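Local coordinates for TRAP dicarboxylate ABC transporter, substrate-binding protein (Roseobacter denitrificans, PDB 4OVQ) that binds beta-D-glucuronate as a periplasmic solute-binding protein and probably delivers it to a TRAP transporter, at residues A[74-77]-A[81-84]; A[92-97]-A[169-174]; A[99-104]-A[315-320]; A[125-130]-A[135-140]; A[175-180]-A[227-232]. All blocks are in the same frame, centred on the assembly; numbering follows the deposited sequence.

Interaction 1 of 5, residues A[74-77]-A[81-84]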
# COMPACT_ATOMS: atom_id res chain seq x y z
N ILE A 74 6.90 0.50 -10.86
CA ILE A 74 8.00 -0.01 -10.03
C ILE A 74 9.16 -0.44 -10.94
O ILE A 74 10.31 -0.09 -10.67
CB ILE A 74 7.53 -1.14 -9.12
CG1 ILE A 74 6.57 -0.61 -8.02
CG2 ILE A 74 8.75 -1.90 -8.51
CD1 ILE A 74 5.66 -1.70 -7.49
N GLU A 75 8.88 -1.16 -12.02
CA GLU A 75 9.95 -1.52 -12.94
C GLU A 75 10.62 -0.29 -13.57
O GLU A 75 11.85 -0.27 -13.78
CB GLU A 75 9.41 -2.47 -14.02
CG GLU A 75 10.51 -3.11 -14.86
CD GLU A 75 11.68 -3.56 -13.98
OE1 GLU A 75 11.46 -4.44 -13.12
OE2 GLU A 75 12.79 -3.00 -14.12
N GLN A 76 9.84 0.73 -13.91
CA GLN A 76 10.43 1.94 -14.51
C GLN A 76 11.39 2.63 -13.53
O GLN A 76 12.44 3.11 -13.91
CB GLN A 76 9.35 2.92 -14.99
CG GLN A 76 8.50 2.44 -16.12
CD GLN A 76 7.39 3.44 -16.47
OE1 GLN A 76 7.66 4.62 -16.68
NE2 GLN A 76 6.16 2.96 -16.51
N VAL A 77 11.01 2.71 -12.25
CA VAL A 77 11.89 3.33 -11.26
C VAL A 77 13.16 2.49 -11.09
O VAL A 77 14.26 3.01 -11.11
CB VAL A 77 11.15 3.59 -9.92
CG1 VAL A 77 12.09 4.02 -8.85
CG2 VAL A 77 10.15 4.72 -10.13
N ALA A 81 14.11 4.64 -15.75
CA ALA A 81 13.28 5.36 -16.70
C ALA A 81 12.39 6.41 -16.02
O ALA A 81 11.93 7.37 -16.66
CB ALA A 81 12.44 4.36 -17.45
N LEU A 82 12.19 6.24 -14.71
CA LEU A 82 11.44 7.17 -13.87
C LEU A 82 12.25 7.34 -12.61
O LEU A 82 12.81 6.38 -12.11
CB LEU A 82 10.11 6.52 -13.53
CG LEU A 82 8.82 7.30 -13.40
CD1 LEU A 82 8.63 8.22 -14.60
CD2 LEU A 82 7.69 6.27 -13.29
N GLU A 83 12.33 8.54 -12.07
CA GLU A 83 13.15 8.73 -10.88
C GLU A 83 12.40 8.41 -9.57
O GLU A 83 13.01 7.93 -8.62
CB GLU A 83 13.65 10.18 -10.81
CG GLU A 83 14.59 10.57 -11.98
CD GLU A 83 13.89 10.85 -13.33
OE1 GLU A 83 12.65 10.92 -13.44
OE2 GLU A 83 14.63 10.98 -14.33
N ILE A 84 11.11 8.73 -9.53
CA ILE A 84 10.38 8.78 -8.26
C ILE A 84 9.07 8.03 -8.38
O ILE A 84 8.38 8.12 -9.40
CB ILE A 84 10.10 10.26 -7.86
CG1 ILE A 84 11.40 10.99 -7.53
CG2 ILE A 84 9.11 10.32 -6.72
CD1 ILE A 84 12.08 10.58 -6.24
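Q76 and V77, near the end of helix 70-79, meet L82 as the chain turns back beneath them. The carbonyl oxygen of Q76 takes two backbone N-H groups. L82 N lies 3.2 Å from Q76 O with an N-H...O angle of 148°, while A81 N gives a weak, more bent bond at 2.9 Å to the same Q76 O. Just beyond, the CA-H of V77 points almost straight at L82 O, with 3.3 Å between V77 CA and L82 O; that buried oxygen has no hydrogen-bonding partner in the model. The side chain of L82 touches both helical neighbours: V77 CG2 meets L82 CB at 3.8 Å, and Q76 lays its CB and OE1 against L82 CD2. In V77 the CG2 methyl stands anti to the carbonyl carbon, beside the backbone N, which turns it to L82 while CG1 (chi1 171°) faces the backbone oxygen of E83. This is the tight link between helix 70-79 and strand 84-88, the third strand across the five-stranded sheet of the glucuronate-binding protein. Further out, L82 also rests on R27 and W29 of strand 25-29. E83 OE1 accepts from the backbone N of R27, and V77 O receives the side-chain amide of N239, so both arms of the turn are tied to neighbouring strands. V77 also packs on F87 of strand 84-88.

Interaction 2 of 5, residues A[92-97]-A[169-174]. With BDP (beta-D-glucopyranuronic acid), chain C.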
# COMPACT_ATOMS: atom_id res chain seq x y z
N ILE A 92 5.55 -4.18 -4.32
CA ILE A 92 7.01 -4.30 -4.16
C ILE A 92 7.44 -5.68 -3.62
O ILE A 92 8.56 -6.16 -3.90
CB ILE A 92 7.59 -3.18 -3.28
CG1 ILE A 92 7.36 -1.82 -3.96
CG2 ILE A 92 9.07 -3.43 -2.96
CD1 ILE A 92 7.82 -0.67 -3.20
N GLY A 93 6.54 -6.36 -2.93
CA GLY A 93 6.90 -7.59 -2.25
C GLY A 93 7.45 -8.67 -3.16
O GLY A 93 8.40 -9.34 -2.79
N PRO A 94 6.85 -8.83 -4.34
CA PRO A 94 7.36 -9.91 -5.20
C PRO A 94 8.80 -9.65 -5.67
O PRO A 94 9.51 -10.61 -5.96
CB PRO A 94 6.40 -9.91 -6.38
CG PRO A 94 5.05 -9.42 -5.74
CD PRO A 94 5.54 -8.31 -4.81
N LEU A 95 9.24 -8.39 -5.67
CA LEU A 95 10.60 -8.02 -6.08
C LEU A 95 11.61 -8.09 -4.91
O LEU A 95 12.80 -8.35 -5.13
CB LEU A 95 10.59 -6.60 -6.64
CG LEU A 95 11.95 -5.92 -6.87
CD1 LEU A 95 12.67 -6.59 -8.02
CD2 LEU A 95 11.82 -4.42 -7.14
N VAL A 96 11.13 -7.85 -3.69
CA VAL A 96 11.98 -7.65 -2.52
C VAL A 96 11.48 -8.46 -1.33
O VAL A 96 10.55 -8.07 -0.65
CB VAL A 96 11.99 -6.15 -2.08
CG1 VAL A 96 13.03 -5.91 -1.01
CG2 VAL A 96 12.25 -5.22 -3.25
N PRO A 97 12.11 -9.62 -1.05
CA PRO A 97 11.65 -10.51 0.01
C PRO A 97 11.39 -9.84 1.34
O PRO A 97 10.41 -10.16 1.97
CB PRO A 97 12.82 -11.51 0.15
CG PRO A 97 13.42 -11.54 -1.20
CD PRO A 97 13.29 -10.14 -1.75
N MSE A 169 -4.29 -7.16 -5.22
CA MSE A 169 -3.09 -6.68 -5.90
C MSE A 169 -2.23 -7.82 -6.38
O MSE A 169 -2.45 -8.96 -5.98
CB MSE A 169 -2.28 -5.80 -4.97
CG MSE A 169 -2.98 -4.48 -4.57
SE MSE A 169 -1.92 -3.23 -3.55
CE MSE A 169 -1.91 -4.16 -1.81
N ASN A 170 -1.25 -7.48 -7.22
CA ASN A 170 -0.36 -8.47 -7.82
C ASN A 170 0.76 -8.97 -6.89
O ASN A 170 1.90 -8.53 -6.97
CB ASN A 170 0.23 -7.85 -9.09
CG ASN A 170 -0.84 -7.51 -10.11
OD1 ASN A 170 -1.33 -8.38 -10.84
ND2 ASN A 170 -1.21 -6.24 -10.18
N ASN A 171 0.40 -9.89 -5.99
CA ASN A 171 1.32 -10.49 -5.03
C ASN A 171 0.72 -11.82 -4.60
O ASN A 171 -0.42 -11.87 -4.14
CB ASN A 171 1.56 -9.52 -3.84
CG ASN A 171 2.60 -10.05 -2.83
OD1 ASN A 171 2.80 -11.26 -2.70
ND2 ASN A 171 3.26 -9.13 -2.13
N GLU A 172 1.46 -12.91 -4.78
CA GLU A 172 0.91 -14.23 -4.48
C GLU A 172 0.54 -14.43 -3.01
O GLU A 172 -0.24 -15.33 -2.67
CB GLU A 172 1.86 -15.34 -4.95
CG GLU A 172 1.67 -15.72 -6.42
CD GLU A 172 0.47 -16.65 -6.66
OE1 GLU A 172 0.39 -17.73 -6.02
OE2 GLU A 172 -0.39 -16.30 -7.50
N LEU A 173 1.07 -13.62 -2.11
CA LEU A 173 0.60 -13.65 -0.73
C LEU A 173 -0.90 -13.35 -0.64
O LEU A 173 -1.60 -13.89 0.20
CB LEU A 173 1.34 -12.66 0.15
CG LEU A 173 2.54 -13.20 0.92
CD1 LEU A 173 3.48 -13.93 -0.03
CD2 LEU A 173 3.24 -12.03 1.63
N PHE A 174 -1.37 -12.45 -1.51
CA PHE A 174 -2.77 -12.04 -1.46
C PHE A 174 -3.68 -13.06 -2.14
O PHE A 174 -4.83 -13.27 -1.72
CB PHE A 174 -2.96 -10.67 -2.11
CG PHE A 174 -2.02 -9.61 -1.59
CD1 PHE A 174 -1.62 -9.58 -0.25
CD2 PHE A 174 -1.54 -8.65 -2.44
CE1 PHE A 174 -0.78 -8.61 0.21
CE2 PHE A 174 -0.67 -7.67 -1.97
CZ PHE A 174 -0.27 -7.67 -0.67
C1 BDP C . -4.25 1.49 -2.41
C2 BDP C . -2.81 1.90 -2.59
C3 BDP C . -2.55 1.95 -4.03
C4 BDP C . -2.81 0.62 -4.65
C5 BDP C . -4.23 0.18 -4.39
C6 BDP C . -4.54 -1.21 -4.95
O2 BDP C . -2.71 3.25 -2.03
O3 BDP C . -1.10 2.19 -4.15
O4 BDP C . -2.56 0.69 -6.12
O5 BDP C . -4.51 0.17 -2.99
O6A BDP C . -4.01 -1.56 -6.05
O1 BDP C . -4.62 1.38 -1.07
O6B BDP C . -5.44 -1.83 -4.34
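G93, which follows I92 (packed on M130 and F87), passes its CA 4.0 Å from the ND2 of N171, close enough that a CB on this residue would clash with that nitrogen; the glycine lets the loop come right up to the amide. P94 follows and makes most of the contact, its ring carbons lying against polar atoms, the N171 amide and N170 O. The ring crosses the N171 side chain obliquely, with P94 CD 3.6 Å from N171 ND2 and P94 CG 3.5 Å from N170 O. No hydrogen bond joins 92-97 to 169-174. N171 has its CG anti to the backbone N (chi1 -176°), which carries the amide to the proline and also over one face of the F174 ring. N171 is the N-cap residue of helix 172-180, its OD1 accepting from L173 N at 3.0 Å, while ND2 donates to N100 OD1 and G90 O. An alanine here would lose the capping acceptor and the donor to both oxygens, and would probably leave the start of the helix less firmly fixed and a gap beside P94. Two residues back, M169, a selenomethionine, belongs to the glucuronate pocket: its CG lies 3.4 Å from O6A of the sugar acid and its SE packs against the carboxylate carbon C6. Beyond P94, V96 leans on M130 of helix 121-132, so the loop sits between that helix, strand 84-88 and the first turn of helix 172-180.

Interaction 3 of 5, residues A[99-104]-A[315-320]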
# COMPACT_ATOMS: atom_id res chain seq x y z
N ALA A 99 10.69 -6.71 1.96
CA ALA A 99 9.54 -5.82 1.88
C ALA A 99 8.26 -6.61 1.89
O ALA A 99 7.22 -6.15 2.34
CB ALA A 99 9.60 -4.96 0.63
N ASN A 100 8.35 -7.83 1.39
CA ASN A 100 7.21 -8.71 1.34
C ASN A 100 6.62 -9.03 2.72
O ASN A 100 5.47 -9.39 2.83
CB ASN A 100 7.60 -9.99 0.59
CG ASN A 100 6.46 -10.58 -0.21
OD1 ASN A 100 5.51 -9.91 -0.58
ND2 ASN A 100 6.58 -11.87 -0.52
N VAL A 101 7.40 -8.86 3.78
CA VAL A 101 6.90 -9.13 5.12
C VAL A 101 5.68 -8.26 5.52
O VAL A 101 4.82 -8.71 6.26
CB VAL A 101 8.02 -9.03 6.19
CG1 VAL A 101 8.29 -7.60 6.59
CG2 VAL A 101 7.65 -9.85 7.41
N VAL A 102 5.55 -7.06 4.96
CA VAL A 102 4.45 -6.17 5.37
C VAL A 102 3.15 -6.55 4.67
O VAL A 102 2.08 -6.03 5.02
CB VAL A 102 4.79 -4.66 5.16
CG1 VAL A 102 6.08 -4.30 5.87
CG2 VAL A 102 4.88 -4.30 3.72
N SER A 103 3.25 -7.47 3.70
CA SER A 103 2.12 -7.98 2.96
C SER A 103 1.53 -9.26 3.62
O SER A 103 0.55 -9.81 3.14
CB SER A 103 2.55 -8.21 1.52
OG SER A 103 2.72 -6.95 0.85
N LEU A 104 2.11 -9.70 4.72
CA LEU A 104 1.51 -10.80 5.48
C LEU A 104 0.24 -10.35 6.21
O LEU A 104 0.24 -9.37 6.94
CB LEU A 104 2.52 -11.39 6.48
CG LEU A 104 3.60 -12.24 5.80
CD1 LEU A 104 4.80 -12.41 6.74
CD2 LEU A 104 3.06 -13.60 5.34
N ARG A 315 12.43 -15.42 8.61
CA ARG A 315 11.57 -15.80 9.74
C ARG A 315 11.78 -14.85 10.93
O ARG A 315 10.80 -14.38 11.54
CB ARG A 315 11.83 -17.24 10.16
CG ARG A 315 10.85 -17.74 11.20
CD ARG A 315 11.27 -19.11 11.71
NE ARG A 315 10.90 -20.13 10.74
CZ ARG A 315 9.71 -20.72 10.71
NH1 ARG A 315 8.79 -20.40 11.60
NH2 ARG A 315 9.44 -21.62 9.77
N PRO A 316 13.05 -14.55 11.26
CA PRO A 316 13.37 -13.61 12.34
C PRO A 316 12.84 -12.20 12.11
O PRO A 316 12.56 -11.52 13.08
CB PRO A 316 14.91 -13.61 12.38
CG PRO A 316 15.33 -14.83 11.62
CD PRO A 316 14.26 -15.06 10.60
N LEU A 317 12.68 -11.77 10.85
CA LEU A 317 12.09 -10.46 10.58
C LEU A 317 10.63 -10.49 11.02
O LEU A 317 10.11 -9.55 11.64
CB LEU A 317 12.20 -10.10 9.09
CG LEU A 317 11.68 -8.74 8.62
CD1 LEU A 317 12.34 -7.62 9.34
CD2 LEU A 317 11.93 -8.63 7.12
N VAL A 318 9.95 -11.58 10.68
CA VAL A 318 8.55 -11.75 11.04
C VAL A 318 8.38 -11.77 12.56
O VAL A 318 7.52 -11.09 13.09
CB VAL A 318 7.97 -13.02 10.41
CG1 VAL A 318 6.54 -13.21 10.85
CG2 VAL A 318 8.04 -12.91 8.88
N GLU A 319 9.22 -12.54 13.25
CA GLU A 319 9.14 -12.64 14.71
C GLU A 319 9.45 -11.30 15.39
O GLU A 319 8.80 -10.91 16.37
CB GLU A 319 10.09 -13.73 15.22
CG GLU A 319 9.76 -15.12 14.71
CD GLU A 319 10.78 -16.16 15.16
OE1 GLU A 319 11.81 -15.77 15.74
OE2 GLU A 319 10.56 -17.37 14.93
N LEU A 320 10.44 -10.60 14.85
CA LEU A 320 10.81 -9.26 15.31
C LEU A 320 9.63 -8.28 15.27
O LEU A 320 9.44 -7.49 16.19
CB LEU A 320 11.95 -8.75 14.42
CG LEU A 320 12.52 -7.37 14.68
CD1 LEU A 320 13.27 -7.34 15.98
CD2 LEU A 320 13.43 -6.99 13.52
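V101 meets L317 and V318 in a buried, wholly apolar contact between a short 3-10 turn, 101-103, and the C-terminal helix 315-322, which closes over the loop that follows helix 89-92. Two branches of V101 divide the helix between them. CG1 goes to L317, with V101 CG1 3.8 Å from L317 CD2, and CG2 goes to V318, where V101 CG2 and V318 CG2 are only 3.4 Å apart, tighter than usual for two methyls. V101 and V318 lie side by side, pointing opposite ways, while L317 is met at a slant. The first torsion of V101 (chi1 81°) explains this split: CG1 is wedged between N and C of its own backbone, and CG2 stands opposite the backbone N. L104, at the exit of the turn, meets V318 at about a right angle, its CD1 3.9 Å from V318 CG2, so that this one methyl of the helix is touched by both V101 and L104. The neighbours are also largely apolar or aromatic. V318 leans on Y307 and F308 of helix 301-310, L104 on Y304, and both V101 and L317 reach helix 121-132, at I126 and I125. With no hydrogen bond or charge pair between the segments, the helix is held here by burial of carbon surface, so across these segments the fit probably depends on the shape of the branched side chains.

Interaction 4 of 5, residues A[125-130]-A[135-140]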
# COMPACT_ATOMS: atom_id res chain seq x y z
N ILE A 125 15.99 -3.09 7.75
CA ILE A 125 16.12 -4.34 6.99
C ILE A 125 15.31 -4.26 5.69
O ILE A 125 15.80 -4.62 4.61
CB ILE A 125 15.65 -5.56 7.82
CG1 ILE A 125 16.53 -5.73 9.06
CG2 ILE A 125 15.69 -6.81 6.96
CD1 ILE A 125 15.97 -6.73 10.05
N ILE A 126 14.07 -3.77 5.79
CA ILE A 126 13.23 -3.62 4.61
C ILE A 126 13.86 -2.64 3.62
O ILE A 126 13.94 -2.93 2.44
CB ILE A 126 11.81 -3.15 4.99
CG1 ILE A 126 11.07 -4.28 5.72
CG2 ILE A 126 11.05 -2.77 3.75
CD1 ILE A 126 9.92 -3.85 6.52
N ALA A 127 14.33 -1.51 4.12
CA ALA A 127 15.02 -0.53 3.26
C ALA A 127 16.26 -1.10 2.59
O ALA A 127 16.50 -0.82 1.41
CB ALA A 127 15.37 0.72 4.06
N ALA A 128 17.05 -1.87 3.35
CA ALA A 128 18.26 -2.44 2.81
C ALA A 128 17.90 -3.35 1.66
O ALA A 128 18.51 -3.27 0.60
CB ALA A 128 19.00 -3.20 3.87
N GLY A 129 16.88 -4.19 1.87
CA GLY A 129 16.45 -5.13 0.85
C GLY A 129 15.98 -4.37 -0.38
O GLY A 129 16.26 -4.75 -1.51
N MSE A 130 15.28 -3.28 -0.16
CA MSE A 130 14.80 -2.48 -1.28
C MSE A 130 15.95 -1.86 -2.04
O MSE A 130 16.02 -1.94 -3.27
CB MSE A 130 13.81 -1.41 -0.79
CG MSE A 130 12.43 -2.03 -0.39
SE MSE A 130 11.22 -0.62 0.22
CE MSE A 130 11.12 0.38 -1.45
N ILE A 135 15.90 0.26 -5.51
CA ILE A 135 14.89 1.24 -5.13
C ILE A 135 15.03 1.71 -3.69
O ILE A 135 14.86 0.95 -2.74
CB ILE A 135 13.48 0.73 -5.39
CG1 ILE A 135 13.13 -0.46 -4.54
CG2 ILE A 135 13.24 0.45 -6.87
CD1 ILE A 135 11.92 -1.17 -5.05
N GLN A 136 15.37 2.98 -3.53
CA GLN A 136 15.64 3.52 -2.20
C GLN A 136 14.38 4.16 -1.58
O GLN A 136 13.85 5.14 -2.12
CB GLN A 136 16.74 4.57 -2.35
CG GLN A 136 16.96 5.47 -1.17
CD GLN A 136 17.85 4.83 -0.20
OE1 GLN A 136 18.96 4.41 -0.54
NE2 GLN A 136 17.36 4.68 1.02
N PRO A 137 13.86 3.62 -0.46
CA PRO A 137 12.78 4.37 0.20
C PRO A 137 13.34 5.58 0.97
O PRO A 137 14.39 5.49 1.58
CB PRO A 137 12.18 3.35 1.16
CG PRO A 137 13.38 2.51 1.52
CD PRO A 137 14.19 2.38 0.27
N LEU A 138 12.66 6.70 0.84
CA LEU A 138 13.03 7.97 1.44
C LEU A 138 12.16 8.35 2.63
O LEU A 138 12.63 9.07 3.51
CB LEU A 138 12.94 9.09 0.42
CG LEU A 138 13.84 8.96 -0.80
CD1 LEU A 138 13.47 10.07 -1.79
CD2 LEU A 138 15.33 9.06 -0.43
N ALA A 139 10.93 7.88 2.67
CA ALA A 139 10.01 8.14 3.76
C ALA A 139 8.82 7.22 3.64
O ALA A 139 8.57 6.68 2.55
CB ALA A 139 9.56 9.59 3.74
N TRP A 140 8.10 7.03 4.73
CA TRP A 140 6.96 6.15 4.78
C TRP A 140 5.62 6.94 4.82
O TRP A 140 5.43 7.89 5.61
CB TRP A 140 7.02 5.24 6.02
CG TRP A 140 8.26 4.42 6.17
CD1 TRP A 140 9.18 4.52 7.18
CD2 TRP A 140 8.71 3.36 5.33
NE1 TRP A 140 10.18 3.61 7.00
CE2 TRP A 140 9.91 2.87 5.88
CE3 TRP A 140 8.22 2.77 4.16
CZ2 TRP A 140 10.63 1.83 5.29
CZ3 TRP A 140 8.95 1.72 3.59
CH2 TRP A 140 10.14 1.28 4.16
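M130 O accepts from I135 N, 3.1 Å away, and helix 125-130 runs against strand 135-140 at 143°, the axes 7.3 Å apart at closest. This is an alpha-beta connection: helix 121-132 turns sharply into the edge strand 135-141 of the five-stranded mixed sheet and packs against it. M130, a selenomethionine, contributes the largest share of the buried area on the helix side. Its chain bends at the last torsion (chi3 63°) and brings CE to 3.8 Å from I135 CG1, with the same methyl also near P137 CB and CD. I135 meets it obliquely. P137 turns its ring carbons to the helix: its CG is 3.7 Å from A127 CB, its CD is 4.0 Å from M130 CB, and M130 SE lies near P137 CG and CB. Replacing P137 by a glycine would remove this ring, and would probably open a gap beneath A127 and leave the bent end of M130 without its support. On the other side of the strand L138 packs on V254, L255 and A258 of helix 248-282, while I126 packs on L89. Strand 135-141 is paired with strand 234-239 through backbone bonds of Q136 and L138. The side chain of Q136 turns back on its own strand, its NE2 donating nearly straight to P137 O (170°). Farther along, I126 CG2 touches the indole of W140 obliquely, 4.2 Å from CH2.

Interaction 5 of 5, residues A[175-180]-A[227-232]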
# COMPACT_ATOMS: atom_id res chain seq x y z
N THR A 175 -3.17 -13.72 -3.17
CA THR A 175 -3.92 -14.80 -3.80
C THR A 175 -4.08 -15.91 -2.77
O THR A 175 -5.17 -16.48 -2.60
CB THR A 175 -3.27 -15.34 -5.09
OG1 THR A 175 -1.93 -15.74 -4.82
CG2 THR A 175 -3.25 -14.31 -6.16
N GLY A 176 -3.00 -16.22 -2.07
CA GLY A 176 -3.10 -17.16 -0.96
C GLY A 176 -4.10 -16.83 0.13
O GLY A 176 -4.88 -17.66 0.58
N MSE A 177 -4.05 -15.59 0.60
CA MSE A 177 -4.97 -15.12 1.61
C MSE A 177 -6.40 -15.42 1.18
O MSE A 177 -7.18 -15.91 1.97
CB MSE A 177 -4.78 -13.60 1.84
CG MSE A 177 -5.83 -12.94 2.72
SE MSE A 177 -5.64 -11.03 2.81
CE MSE A 177 -6.33 -10.59 1.10
N ILE A 178 -6.76 -15.09 -0.06
CA ILE A 178 -8.14 -15.29 -0.50
C ILE A 178 -8.47 -16.77 -0.59
O ILE A 178 -9.53 -17.20 -0.13
CB ILE A 178 -8.44 -14.57 -1.83
CG1 ILE A 178 -8.18 -13.05 -1.70
CG2 ILE A 178 -9.88 -14.87 -2.29
CD1 ILE A 178 -9.17 -12.30 -0.79
N ALA A 179 -7.56 -17.55 -1.16
CA ALA A 179 -7.79 -18.98 -1.36
C ALA A 179 -8.02 -19.67 -0.00
O ALA A 179 -8.86 -20.59 0.11
CB ALA A 179 -6.64 -19.61 -2.13
N GLU A 180 -7.33 -19.21 1.05
CA GLU A 180 -7.48 -19.84 2.37
C GLU A 180 -8.79 -19.45 3.11
O GLU A 180 -9.20 -20.08 4.10
CB GLU A 180 -6.25 -19.55 3.25
CG GLU A 180 -4.96 -20.04 2.62
CD GLU A 180 -4.90 -21.57 2.50
OE1 GLU A 180 -5.63 -22.25 3.26
OE2 GLU A 180 -4.14 -22.08 1.65
N SER A 227 -12.61 -6.11 8.16
CA SER A 227 -11.68 -7.21 8.41
C SER A 227 -10.31 -6.69 8.79
O SER A 227 -9.60 -7.31 9.55
CB SER A 227 -11.57 -8.07 7.15
OG SER A 227 -11.37 -7.23 6.01
N GLN A 228 -9.92 -5.55 8.22
CA GLN A 228 -8.61 -4.98 8.50
C GLN A 228 -7.52 -6.05 8.44
O GLN A 228 -6.65 -6.14 9.31
CB GLN A 228 -8.65 -4.30 9.87
CG GLN A 228 -9.63 -3.15 9.92
CD GLN A 228 -9.76 -2.55 11.31
OE1 GLN A 228 -9.64 -3.24 12.32
NE2 GLN A 228 -10.01 -1.24 11.36
N HIS A 229 -7.54 -6.82 7.35
CA HIS A 229 -6.70 -8.00 7.18
C HIS A 229 -5.28 -7.69 6.72
O HIS A 229 -4.39 -8.52 6.89
CB HIS A 229 -7.35 -8.96 6.18
CG HIS A 229 -7.76 -8.30 4.90
ND1 HIS A 229 -9.05 -7.89 4.66
CD2 HIS A 229 -7.04 -7.95 3.81
CE1 HIS A 229 -9.10 -7.31 3.47
NE2 HIS A 229 -7.89 -7.32 2.94
N LEU A 230 -5.09 -6.52 6.11
CA LEU A 230 -3.76 -6.09 5.66
C LEU A 230 -3.54 -4.65 6.13
O LEU A 230 -4.47 -3.81 6.00
CB LEU A 230 -3.66 -6.16 4.14
CG LEU A 230 -3.53 -7.57 3.54
CD1 LEU A 230 -3.79 -7.58 2.03
CD2 LEU A 230 -2.15 -8.14 3.84
N ILE A 231 -2.34 -4.38 6.65
CA ILE A 231 -1.92 -3.05 7.03
C ILE A 231 -0.55 -2.85 6.39
O ILE A 231 0.47 -3.29 6.89
CB ILE A 231 -1.88 -2.91 8.57
CG1 ILE A 231 -3.26 -3.18 9.13
CG2 ILE A 231 -1.42 -1.52 8.96
CD1 ILE A 231 -3.30 -3.17 10.69
N ILE A 232 -0.57 -2.24 5.20
CA ILE A 232 0.59 -2.14 4.33
C ILE A 232 1.00 -0.67 4.21
O ILE A 232 0.17 0.17 3.86
CB ILE A 232 0.22 -2.70 2.93
CG1 ILE A 232 -0.29 -4.14 3.05
CG2 ILE A 232 1.41 -2.61 2.01
CD1 ILE A 232 -0.69 -4.75 1.72
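M177, a selenomethionine, pushes its end against H229 and L230, where helix 172-180 lies against strand 223-230 of the four-stranded mixed sheet. The packing is closest at the selenium. M177 SE is 3.5 Å from H229 CD2 and sits 4.3 Å from the centre of the imidazole, 48° off the ring normal, an oblique selenium-aromatic contact in which the side chains cross at about a right angle. L230 comes toward it tip to tip, its CD1 4.0 Å from the same SE, while M177 CE lies near both neighbours. The long chain gets there because CG stands opposite the backbone N (chi1 171°) and the chain stays extended until it bends at the last torsion. The rest is looser: the nearest CA atoms, those of M177 and H229, are 9.2 Å apart, no hydrogen bond crosses, and A179 on the far side of the helix is exposed. H229 is fixed on its own account. NE2 bonds to E206 OE2, the ring meets F148 at about 30°, and the backbone pairs with F106. E206 would probably favour a proton on NE2. L230 continues inward, packing on R146, one of the glucuronate-binding residues, so L230 is second shell to the ligand site, and M177 backs L230 from one layer farther out. M177 also touches M300. The other ring nitrogen of H229, ND1, makes a 2.8 Å hydrogen bond with S227 OG.

Interactions 3, 4 and 5 are buried, whereas interactions 1 and 2 are partly open to solvent. Interactions 1 and 4 each close a turn between a helix and what follows it, a loop leading into strand 84-88 in one and strand 135-141 in the other, with backbone hydrogen bonds across. Interactions 2, 3 and 5 join parts far apart in sequence and lack hydrogen bonds across. Interactions 2 and 5 share helix 172-180, one at its capped start and one farther along; F174 of the former touches L230 of the latter. Interaction 3 reaches interaction 2 through N100 and N171, and interaction 4 through I126. Only 169-174 holds a pocket residue, M169, which touches the ligand rather than 92-97.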